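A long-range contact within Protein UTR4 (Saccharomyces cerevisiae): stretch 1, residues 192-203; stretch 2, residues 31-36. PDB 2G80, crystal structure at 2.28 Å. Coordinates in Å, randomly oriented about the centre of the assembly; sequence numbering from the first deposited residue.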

ATOM      1  N   SER A 192     -17.002  -1.934   5.516  1.00 34.03           N
ATOM      2  CA  SER A 192     -15.570  -1.958   5.734  1.00 35.56           C
ATOM      3  C   SER A 192     -15.142  -0.792   6.628  1.00 34.81           C
ATOM      4  O   SER A 192     -14.333  -0.994   7.536  1.00 34.40           O
ATOM      5  CB  SER A 192     -14.798  -1.924   4.399  1.00 37.24           C
ATOM      6  OG  SER A 192     -15.313  -2.869   3.453  1.00 34.15           O
ATOM      7  N   TYR A 193     -15.721   0.398   6.398  1.00 32.87           N
ATOM      8  CA  TYR A 193     -15.423   1.597   7.232  1.00 34.04           C
ATOM      9  C   TYR A 193     -16.035   1.508   8.645  1.00 31.09           C
ATOM     10  O   TYR A 193     -15.475   2.021   9.581  1.00 30.43           O
ATOM     11  CB  TYR A 193     -15.793   2.883   6.506  1.00 31.70           C
ATOM     12  CG  TYR A 193     -14.948   3.006   5.278  1.00 35.06           C
ATOM     13  CD1 TYR A 193     -13.671   3.582   5.337  1.00 29.60           C
ATOM     14  CD2 TYR A 193     -15.381   2.472   4.057  1.00 32.75           C
ATOM     15  CE1 TYR A 193     -12.870   3.659   4.207  1.00 29.26           C
ATOM     16  CE2 TYR A 193     -14.581   2.524   2.929  1.00 35.87           C
ATOM     17  CZ  TYR A 193     -13.329   3.128   2.994  1.00 32.29           C
ATOM     18  OH  TYR A 193     -12.544   3.195   1.860  1.00 34.08           O
ATOM     19  N   ALA A 194     -17.165   0.824   8.773  1.00 32.78           N
ATOM     20  CA  ALA A 194     -17.750   0.530  10.075  1.00 32.58           C
ATOM     21  C   ALA A 194     -16.810  -0.414  10.863  1.00 31.34           C
ATOM     22  O   ALA A 194     -16.640  -0.244  12.081  1.00 30.73           O
ATOM     23  CB  ALA A 194     -19.151  -0.060   9.925  1.00 26.70           C
ATOM     24  N   ASN A 195     -16.217  -1.390  10.159  1.00 30.68           N
ATOM     25  CA  ASN A 195     -15.224  -2.295  10.737  1.00 31.22           C
ATOM     26  C   ASN A 195     -13.998  -1.536  11.236  1.00 31.46           C
ATOM     27  O   ASN A 195     -13.533  -1.780  12.345  1.00 34.22           O
ATOM     28  CB  ASN A 195     -14.805  -3.417   9.762  1.00 29.89           C
ATOM     29  CG  ASN A 195     -15.960  -4.366   9.382  1.00 39.33           C
ATOM     30  OD1 ASN A 195     -16.940  -4.531  10.120  1.00 39.22           O
ATOM     31  ND2 ASN A 195     -15.834  -4.997   8.222  1.00 33.33           N
ATOM     32  N   ILE A 196     -13.501  -0.584  10.450  1.00 34.19           N
ATOM     33  CA  ILE A 196     -12.325   0.240  10.840  1.00 32.59           C
ATOM     34  C   ILE A 196     -12.646   1.160  12.024  1.00 33.44           C
ATOM     35  O   ILE A 196     -11.796   1.316  12.911  1.00 29.29           O
ATOM     36  CB  ILE A 196     -11.768   1.042   9.635  1.00 36.06           C
ATOM     37  CG1 ILE A 196     -11.182   0.065   8.599  1.00 34.85           C
ATOM     38  CG2 ILE A 196     -10.690   2.149  10.077  1.00 33.18           C
ATOM     39  CD1 ILE A 196     -10.819   0.721   7.274  1.00 34.53           C
ATOM     40  N   LEU A 197     -13.831   1.780  12.034  1.00 34.39           N
ATOM     41  CA  LEU A 197     -14.248   2.647  13.178  1.00 37.97           C
ATOM     42  C   LEU A 197     -14.305   1.857  14.494  1.00 35.26           C
ATOM     43  O   LEU A 197     -13.863   2.356  15.518  1.00 35.80           O
ATOM     44  CB  LEU A 197     -15.590   3.382  12.927  1.00 37.11           C
ATOM     45  CG  LEU A 197     -15.598   4.518  11.904  1.00 40.24           C
ATOM     46  CD1 LEU A 197     -17.028   4.961  11.629  1.00 39.28           C
ATOM     47  CD2 LEU A 197     -14.726   5.698  12.364  1.00 41.65           C
ATOM     48  N   ARG A 198     -14.853   0.648  14.443  1.00 34.54           N
ATOM     49  CA  ARG A 198     -14.852  -0.294  15.591  1.00 36.79           C
ATOM     50  C   ARG A 198     -13.427  -0.508  16.117  1.00 38.60           C
ATOM     51  O   ARG A 198     -13.185  -0.348  17.315  1.00 41.84           O
ATOM     52  CB  ARG A 198     -15.398  -1.663  15.179  1.00 35.35           C
ATOM     53  CG  ARG A 198     -15.714  -2.583  16.320  1.00 40.72           C
ATOM     54  CD  ARG A 198     -15.348  -4.022  16.049  1.00 35.91           C
ATOM     55  NE  ARG A 198     -15.995  -4.585  14.882  1.00 44.42           N
ATOM     56  CZ  ARG A 198     -15.423  -4.985  13.734  1.00 43.21           C
ATOM     57  NH1 ARG A 198     -14.113  -4.917  13.493  1.00 44.25           N
ATOM     58  NH2 ARG A 198     -16.213  -5.486  12.790  1.00 41.07           N
ATOM     59  N   ASP A 199     -12.498  -0.837  15.209  1.00 39.59           N
ATOM     60  CA  ASP A 199     -11.085  -1.119  15.572  1.00 41.78           C
ATOM     61  C   ASP A 199     -10.305   0.141  15.967  1.00 42.03           C
ATOM     62  O   ASP A 199      -9.421   0.061  16.796  1.00 41.61           O
ATOM     63  CB  ASP A 199     -10.352  -1.876  14.443  1.00 40.72           C
ATOM     64  CG  ASP A 199     -10.973  -3.264  14.154  1.00 48.02           C
ATOM     65  OD1 ASP A 199     -11.526  -3.888  15.086  1.00 40.74           O
ATOM     66  OD2 ASP A 199     -10.876  -3.747  12.998  1.00 52.35           O
ATOM     67  N   ILE A 200     -10.620   1.275  15.354  1.00 42.55           N
ATOM     68  CA  ILE A 200     -10.018   2.577  15.703  1.00 45.47           C
ATOM     69  C   ILE A 200     -10.536   3.059  17.090  1.00 46.38           C
ATOM     70  O   ILE A 200      -9.757   3.548  17.899  1.00 46.59           O
ATOM     71  CB  ILE A 200     -10.245   3.635  14.536  1.00 44.62           C
ATOM     72  CG1 ILE A 200      -9.206   3.411  13.431  1.00 45.04           C
ATOM     73  CG2 ILE A 200     -10.132   5.081  14.984  1.00 52.26           C
ATOM     74  CD1 ILE A 200      -9.339   4.409  12.251  1.00 49.21           C
ATOM     75  N   GLY A 201     -11.829   2.893  17.365  1.00 47.43           N
ATOM     76  CA  GLY A 201     -12.427   3.404  18.589  1.00 48.69           C
ATOM     77  C   GLY A 201     -12.392   4.918  18.472  1.00 49.55           C
ATOM     78  O   GLY A 201     -11.594   5.599  19.146  1.00 53.68           O
ATOM     79  N   ALA A 202     -13.148   5.426  17.512  1.00 47.17           N
ATOM     80  CA  ALA A 202     -13.272   6.870  17.299  1.00 46.22           C
ATOM     81  C   ALA A 202     -14.634   7.151  16.714  1.00 45.54           C
ATOM     82  O   ALA A 202     -15.172   6.324  15.974  1.00 47.36           O
ATOM     83  CB  ALA A 202     -12.179   7.388  16.384  1.00 45.01           C
ATOM     84  N   LYS A 203     -15.207   8.295  17.081  1.00 45.74           N
ATOM     85  CA  LYS A 203     -16.491   8.732  16.531  1.00 45.19           C
ATOM     86  C   LYS A 203     -16.194   9.061  15.077  1.00 41.23           C
ATOM     87  O   LYS A 203     -15.166   9.671  14.810  1.00 38.03           O
ATOM     88  CB  LYS A 203     -17.017  10.001  17.231  1.00 45.17           C
ATOM     89  CG  LYS A 203     -17.387   9.822  18.692  1.00 48.68           C
TER
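Stretch 2 (31-36) YSTYLL

How does the second stretch lie on the first? Residues 33-36 form a β-strand that runs obliquely against helix 192-200, at 137° between their N-to-C directions, closer to antiparallel than parallel. Their axes approach to 11.5 Å, a gap bridged by side chains without hydrogen bonds.

Which strand residues face the helix? Strand alternation points Thr33 and Leu35 toward it and turns Tyr34 away. Leu35, in t/p, one of the two common leucine rotamers, gives the largest covered area: its CD1 lies 4.1 Å from CG2 of Ile196, and its CD2 lies 4.1 Å from CE1 of Tyr193, at the ring edge.

What do the helix side chains do in return? Ile196 and Ile200, one turn apart, both point toward the strand; chi1 m, with chi2 t, keeps both gamma branches out of the p well, crowded in a helix. CG2 of Ile200 reaches CG2 of Thr33 at 4.0 Å. The CA-to-CB bond of Tyr193 points sideways to the strand, but its side-chain end comes nearer, with chi1 m.

How does the contact continue past the helix? Gly201 leaves helical geometry with positive phi, which favours glycine, and Ala202 follows, extended. CB of Ala202 lies 4.1 Å from OG1 of Thr33, whose chi1 is m; that OG1 hydrogen-bonds OG of Ser32 at 3.0 Å.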

ATOM      1  N   TYR A  31      -9.385  17.115  13.607  1.00 54.39           N
ATOM      2  CA  TYR A  31      -9.720  15.679  13.740  1.00 48.87           C
ATOM      3  C   TYR A  31      -8.876  14.952  14.786  1.00 46.13           C
ATOM      4  O   TYR A  31      -7.697  15.259  14.964  1.00 44.74           O
ATOM      5  CB  TYR A  31      -9.567  15.007  12.361  1.00 46.78           C
ATOM      6  CG  TYR A  31     -10.456  15.634  11.302  1.00 39.88           C
ATOM      7  CD1 TYR A  31     -11.818  15.324  11.243  1.00 38.51           C
ATOM      8  CD2 TYR A  31      -9.954  16.586  10.398  1.00 39.56           C
ATOM      9  CE1 TYR A  31     -12.668  15.922  10.289  1.00 38.36           C
ATOM     10  CE2 TYR A  31     -10.795  17.195   9.429  1.00 34.14           C
ATOM     11  CZ  TYR A  31     -12.152  16.858   9.388  1.00 43.02           C
ATOM     12  OH  TYR A  31     -13.002  17.442   8.460  1.00 42.38           O
ATOM     13  N   SER A  32      -9.471  13.995  15.497  1.00 44.09           N
ATOM     14  CA  SER A  32      -8.673  13.176  16.421  1.00 45.34           C
ATOM     15  C   SER A  32      -7.831  12.163  15.619  1.00 44.21           C
ATOM     16  O   SER A  32      -6.722  11.841  16.020  1.00 43.34           O
ATOM     17  CB  SER A  32      -9.524  12.440  17.471  1.00 45.26           C
ATOM     18  OG  SER A  32     -10.206  11.300  16.962  1.00 52.55           O
ATOM     19  N   THR A  33      -8.361  11.712  14.473  1.00 42.72           N
ATOM     20  CA  THR A  33      -7.805  10.601  13.725  1.00 39.52           C
ATOM     21  C   THR A  33      -7.832  10.806  12.218  1.00 36.48           C
ATOM     22  O   THR A  33      -8.727  11.449  11.683  1.00 37.02           O
ATOM     23  CB  THR A  33      -8.602   9.348  14.090  1.00 39.85           C
ATOM     24  OG1 THR A  33      -8.616   9.220  15.512  1.00 41.01           O
ATOM     25  CG2 THR A  33      -8.013   8.068  13.477  1.00 39.19           C
ATOM     26  N   TYR A  34      -6.815  10.248  11.571  1.00 33.71           N
ATOM     27  CA  TYR A  34      -6.617  10.277  10.150  1.00 34.56           C
ATOM     28  C   TYR A  34      -6.422   8.862   9.608  1.00 34.77           C
ATOM     29  O   TYR A  34      -5.661   8.063  10.176  1.00 35.92           O
ATOM     30  CB  TYR A  34      -5.400  11.131   9.809  1.00 32.86           C
ATOM     31  CG  TYR A  34      -5.597  12.586  10.195  1.00 31.05           C
ATOM     32  CD1 TYR A  34      -5.215  13.048  11.464  1.00 28.30           C
ATOM     33  CD2 TYR A  34      -6.234  13.488   9.312  1.00 30.28           C
ATOM     34  CE1 TYR A  34      -5.439  14.397  11.855  1.00 35.28           C
ATOM     35  CE2 TYR A  34      -6.435  14.838   9.670  1.00 30.90           C
ATOM     36  CZ  TYR A  34      -6.029  15.289  10.933  1.00 32.50           C
ATOM     37  OH  TYR A  34      -6.217  16.606  11.260  1.00 33.19           O
ATOM     38  N   LEU A  35      -7.131   8.584   8.518  1.00 31.65           N
ATOM     39  CA  LEU A  35      -7.100   7.328   7.815  1.00 32.17           C
ATOM     40  C   LEU A  35      -6.558   7.658   6.429  1.00 30.72           C
ATOM     41  O   LEU A  35      -7.086   8.531   5.723  1.00 31.20           O
ATOM     42  CB  LEU A  35      -8.507   6.738   7.724  1.00 31.12           C
ATOM     43  CG  LEU A  35      -8.641   5.364   7.075  1.00 31.09           C
ATOM     44  CD1 LEU A  35      -7.924   4.296   7.941  1.00 35.29           C
ATOM     45  CD2 LEU A  35     -10.118   5.017   6.901  1.00 33.05           C
ATOM     46  N   LEU A  36      -5.517   6.959   6.024  1.00 29.34           N
ATOM     47  CA  LEU A  36      -4.859   7.271   4.750  1.00 29.95           C
ATOM     48  C   LEU A  36      -4.820   6.107   3.802  1.00 31.06           C
ATOM     49  O   LEU A  36      -4.444   5.005   4.182  1.00 34.48           O
ATOM     50  CB  LEU A  36      -3.421   7.722   4.994  1.00 29.94           C
ATOM     51  CG  LEU A  36      -3.179   8.893   5.951  1.00 34.67           C
ATOM     52  CD1 LEU A  36      -1.656   9.119   6.081  1.00 41.38           C
ATOM     53  CD2 LEU A  36      -3.839  10.134   5.471  1.00 39.04           C
TER